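Local coordinates for protein translation initiation factor 6 (Methanocaldococcus jannaschii, PDB 1G61) that binds the 50S ribosomal subunit and prevents it from associating with the 30S subunit to form the 70S initiation complex, at residues L112-K116 with A154-N158. Numbering follows the deposited sequence.
Sequences LTNDK and AVVTN
Two neighbouring repeats of the pseudo-fivefold, pentein-like α/β propeller of eIF6 meet at the ends of equivalent strands 111-113 and 154-156, where each enters its hairpin loop. The segments run 20° apart, with Asn114 nearest Thr157 (CA to CA 5.3 Å). No backbone-to-backbone hydrogen bond joins them. The CA-to-CB bond of Leu112 (t, p) points toward 154-158; Leu112 CD2 lies 3.6 Å from Ala154 CB and CD1 3.6 Å from Val156 CG1. Phe179 of helix 169-179 touches Leu112 and Val156. The Thr113 CA-to-CB bond points away; two waters lie between its O and Val156 O. Asn114 (chi1 p) forms an Asx turn, OD1 accepting from Lys116 N at 2.8 Å. Its ND2 donates to Thr157 O at 2.9 Å and also bonds Phe179 O. Asp115 N donates to Asn158 OD1 (2.9 Å), and Asn158 ND2 (chi1 m) donates to Asp115 OD2 (2.9 Å). Asp115 OD1 accepts from Lys67 N. The Lys116 side chain extends across, and its NZ bonds Lys180 O and, at 2.8 Å, Asn158 O.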
# COMPACT_ATOMS: atom_id res chain seq x y z
N LEU A 112 2.72 -2.10 6.67
CA LEU A 112 1.53 -1.29 6.46
C LEU A 112 1.82 0.11 7.00
O LEU A 112 2.04 0.22 8.20
CB LEU A 112 0.37 -1.93 7.20
CG LEU A 112 -0.99 -1.27 7.18
CD1 LEU A 112 -1.61 -1.38 5.79
CD2 LEU A 112 -1.89 -1.96 8.21
N THR A 113 1.83 1.14 6.17
CA THR A 113 2.26 2.47 6.62
C THR A 113 1.41 3.57 6.04
O THR A 113 0.98 3.50 4.88
CB THR A 113 3.74 2.69 6.27
OG1 THR A 113 4.23 3.86 6.98
CG2 THR A 113 4.00 2.89 4.76
N ASN A 114 1.23 4.62 6.86
CA ASN A 114 0.80 5.89 6.27
C ASN A 114 1.91 6.91 6.58
O ASN A 114 3.08 6.51 6.80
CB ASN A 114 -0.59 6.33 6.71
CG ASN A 114 -0.72 6.58 8.19
OD1 ASN A 114 0.28 6.58 8.93
ND2 ASN A 114 -1.96 6.81 8.65
N ASP A 115 1.62 8.21 6.63
CA ASP A 115 2.66 9.21 6.90
C ASP A 115 2.80 9.49 8.39
O ASP A 115 3.56 10.42 8.71
CB ASP A 115 2.31 10.53 6.17
CG ASP A 115 2.37 10.34 4.67
OD1 ASP A 115 2.96 9.36 4.18
OD2 ASP A 115 1.78 11.15 3.92
N LYS A 116 2.11 8.74 9.24
CA LYS A 116 2.09 8.95 10.68
C LYS A 116 2.46 7.71 11.48
O LYS A 116 2.84 7.89 12.65
CB LYS A 116 0.68 9.47 11.17
CG LYS A 116 0.38 10.84 10.54
CD LYS A 116 -1.03 11.33 10.80
CE LYS A 116 -2.04 10.66 9.89
NZ LYS A 116 -3.42 11.16 10.17
N ALA A 154 -4.75 -5.25 5.31
CA ALA A 154 -5.36 -3.96 5.63
C ALA A 154 -4.93 -2.94 4.59
O ALA A 154 -3.97 -3.18 3.88
CB ALA A 154 -4.95 -3.49 7.03
N VAL A 155 -5.69 -1.86 4.54
CA VAL A 155 -5.43 -0.69 3.74
C VAL A 155 -5.37 0.48 4.71
O VAL A 155 -6.24 0.61 5.59
CB VAL A 155 -6.55 -0.43 2.72
CG1 VAL A 155 -6.34 0.89 1.95
CG2 VAL A 155 -6.68 -1.57 1.75
N VAL A 156 -4.35 1.33 4.58
CA VAL A 156 -4.24 2.48 5.46
C VAL A 156 -3.85 3.70 4.65
O VAL A 156 -3.06 3.61 3.71
CB VAL A 156 -3.29 2.26 6.66
CG1 VAL A 156 -1.83 2.18 6.25
CG2 VAL A 156 -3.54 3.36 7.70
N THR A 157 -4.48 4.82 5.03
CA THR A 157 -4.16 6.11 4.43
C THR A 157 -3.99 7.10 5.59
O THR A 157 -4.15 6.72 6.79
CB THR A 157 -5.23 6.64 3.48
OG1 THR A 157 -6.33 7.13 4.28
CG2 THR A 157 -5.73 5.53 2.55
N ASN A 158 -3.66 8.33 5.34
CA ASN A 158 -3.61 9.36 6.37
C ASN A 158 -4.98 9.66 6.97
O ASN A 158 -5.03 10.24 8.07
CB ASN A 158 -3.00 10.65 5.81
CG ASN A 158 -1.53 10.46 5.48
OD1 ASN A 158 -0.84 9.65 6.12
ND2 ASN A 158 -1.05 11.20 4.49
O HOH W 1 -0.26 2.10 2.73
O HOH W 2 -0.97 5.31 2.98